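PDB 4P7D: antitoxin HicB3 from Yersinia pestis, which probably neutralises its partner toxin HicA3 in a bacterial toxin-antitoxin system and, through a ribbon-helix-helix type dimer, probably binds operator DNA. Local coordinates for the interface of chains A and B. Coordinates in Å, arbitrary orientation; residue numbers count along the deposited sequence, not the author numbering. Chains: chain A/B, Antitoxin HicB3.

The interface of chains A and B. Residues chain A 43-44, 47, 133; chain B 103-104, 107, 111.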
ATOM      1  N   ALA A  43       8.913  16.262  -6.102  1.00 42.47           N
ATOM      2  CA  ALA A  43       9.209  15.651  -7.382  1.00 45.24           C
ATOM      3  C   ALA A  43       8.089  15.859  -8.385  1.00 48.34           C
ATOM      4  O   ALA A  43       8.322  15.978  -9.590  1.00 51.06           O
ATOM      5  CB  ALA A  43       9.457  14.202  -7.215  1.00 47.22           C
ATOM      6  N   VAL A  44       6.866  15.896  -7.885  1.00 44.64           N
ATOM      7  CA  VAL A  44       5.712  15.942  -8.766  1.00 47.18           C
ATOM      8  C   VAL A  44       5.578  17.350  -9.306  1.00 45.61           C
ATOM      9  O   VAL A  44       5.595  17.569 -10.501  1.00 46.80           O
ATOM     10  CB  VAL A  44       4.426  15.454  -8.022  1.00 40.49           C
ATOM     11  CG1 VAL A  44       3.168  16.025  -8.618  1.00 33.53           C
ATOM     12  CG2 VAL A  44       4.393  13.955  -8.048  1.00 39.41           C
ATOM     13  N   GLU A  47       7.977  18.265 -11.650  1.00 48.42           N
ATOM     14  CA  GLU A  47       7.783  17.671 -12.975  1.00 53.75           C
ATOM     15  C   GLU A  47       6.757  18.497 -13.773  1.00 58.33           C
ATOM     16  O   GLU A  47       6.925  18.712 -14.967  1.00 53.01           O
ATOM     17  CB  GLU A  47       7.356  16.192 -12.866  1.00 54.16           C
ATOM     18  CG  GLU A  47       6.348  15.716 -13.929  1.00 52.25           C
ATOM     19  CD  GLU A  47       6.847  15.873 -15.363  1.00 61.50           C
ATOM     20  OE1 GLU A  47       8.075  16.034 -15.551  1.00 63.84           O
ATOM     21  OE2 GLU A  47       6.007  15.876 -16.293  1.00 57.79           O
ATOM     22  N   ILE A 133      -0.116  11.045 -11.743  1.00 62.74           N
ATOM     23  CA  ILE A 133       0.626  11.424 -10.541  1.00 61.09           C
ATOM     24  C   ILE A 133       0.256  12.818 -10.085  1.00 62.78           C
ATOM     25  O   ILE A 133       0.638  13.229  -8.999  1.00 65.70           O
ATOM     26  CB  ILE A 133       2.165  11.354 -10.749  1.00 60.79           C
ATOM     27  CG1 ILE A 133       2.613  12.355 -11.820  1.00 62.88           C
ATOM     28  CG2 ILE A 133       2.619   9.925 -11.078  1.00 53.72           C
ATOM     29  CD1 ILE A 133       4.110  12.344 -12.106  1.00 46.43           C
TER
ATOM     30  N   ASN B 103      13.770  13.309 -14.112  1.00 53.54           N
ATOM     31  CA  ASN B 103      12.856  13.926 -13.161  1.00 50.97           C
ATOM     32  C   ASN B 103      11.462  13.329 -13.225  1.00 50.49           C
ATOM     33  O   ASN B 103      10.726  13.372 -12.254  1.00 54.27           O
ATOM     34  CB  ASN B 103      12.760  15.419 -13.415  1.00 45.13           C
ATOM     35  CG  ASN B 103      11.845  15.724 -14.560  1.00 57.19           C
ATOM     36  OD1 ASN B 103      12.146  15.382 -15.698  1.00 61.93           O
ATOM     37  ND2 ASN B 103      10.693  16.326 -14.272  1.00 59.19           N
ATOM     38  N   LEU B 104      11.088  12.805 -14.383  1.00 46.14           N
ATOM     39  CA  LEU B 104       9.821  12.110 -14.502  1.00 49.99           C
ATOM     40  C   LEU B 104       9.878  10.713 -13.832  1.00 46.98           C
ATOM     41  O   LEU B 104       8.997  10.321 -13.062  1.00 45.95           O
ATOM     42  CB  LEU B 104       9.441  11.983 -15.972  1.00 51.19           C
ATOM     43  CG  LEU B 104       8.117  11.280 -16.235  1.00 43.30           C
ATOM     44  CD1 LEU B 104       7.077  11.797 -15.268  1.00 54.53           C
ATOM     45  CD2 LEU B 104       7.703  11.604 -17.622  1.00 51.46           C
ATOM     46  N   ALA B 107       9.829  11.199 -10.311  1.00 45.18           N
ATOM     47  CA  ALA B 107       8.481  11.507  -9.853  1.00 44.52           C
ATOM     48  C   ALA B 107       7.653  10.227  -9.778  1.00 48.75           C
ATOM     49  O   ALA B 107       6.954   9.994  -8.797  1.00 47.48           O
ATOM     50  CB  ALA B 107       7.823  12.499 -10.738  1.00 40.33           C
ATOM     51  N   PHE B 111       6.039   8.454  -6.461  1.00 47.26           N
ATOM     52  CA  PHE B 111       4.604   8.289  -6.388  1.00 46.74           C
ATOM     53  C   PHE B 111       4.199   6.871  -5.932  1.00 52.28           C
ATOM     54  O   PHE B 111       3.252   6.705  -5.170  1.00 51.09           O
ATOM     55  CB  PHE B 111       3.995   8.604  -7.746  1.00 47.94           C
ATOM     56  CG  PHE B 111       2.510   8.486  -7.773  1.00 54.80           C
ATOM     57  CD1 PHE B 111       1.902   7.287  -8.114  1.00 53.14           C
ATOM     58  CD2 PHE B 111       1.719   9.567  -7.430  1.00 55.10           C
ATOM     59  CE1 PHE B 111       0.543   7.180  -8.118  1.00 52.92           C
ATOM     60  CE2 PHE B 111       0.358   9.472  -7.440  1.00 49.44           C
ATOM     61  CZ  PHE B 111      -0.237   8.282  -7.777  1.00 55.58           C
TER
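A:Ile133 meets B:Phe111 with a methyl laid over one face of the ring. CG2 of A:Ile133 stands 3.9 Å from the centroid of the B:Phe111 ring, a CH-pi contact shifted toward the rim where CG sits, so that the methyl covers the root of the ring more than its middle. On the isoleucine the two branches divide the work: CG1 lies between the backbone N and the carbonyl carbon (chi1 63°), which turns CG2 to the phenylalanine and sends the extended CG1-CD1 arm toward B:Ala107, one turn earlier on the same helix as B:Phe111. There CD1 comes to 4.0 Å from CB of B:Ala107.

The small side chain of B:Ala107 probably allows the helices to come this close. Its CB points at chain A and lies 3.7 Å from the backbone O of A:Ala43, while CB of A:Ala43 packs 3.9 Å from CA of B:Ala107. A:Val44 stays farther back and borders the same methyl through its backbone.

The polar end is a hydrogen bond from the amide ND2 of B:Asn103 to the carboxylate OE1 of A:Glu47, 2.9 Å long. It uses the anti lone pair of OE1, the one pointing away from OE2; the angle at the hydrogen is 140°, and the acceptor lies out of the amide plane, so the bond is somewhat bent. A bend at chi2 (59°) brings the carboxylate round to the amide, and the two side chains cross nearly at right angles. CD1 of B:Leu104 lies over a face of the carboxylate, 4.1 Å from CD of A:Glu47, a van der Waals contact.

In the fold, helix 102-115 of chain B, which follows the strand of the ribbon-helix-helix segment, lies against helix 32-51 and the end of helix 121-133 of chain A. A two-fold axis repeats the patch with the chains exchanged, as suits an intertwined dimer.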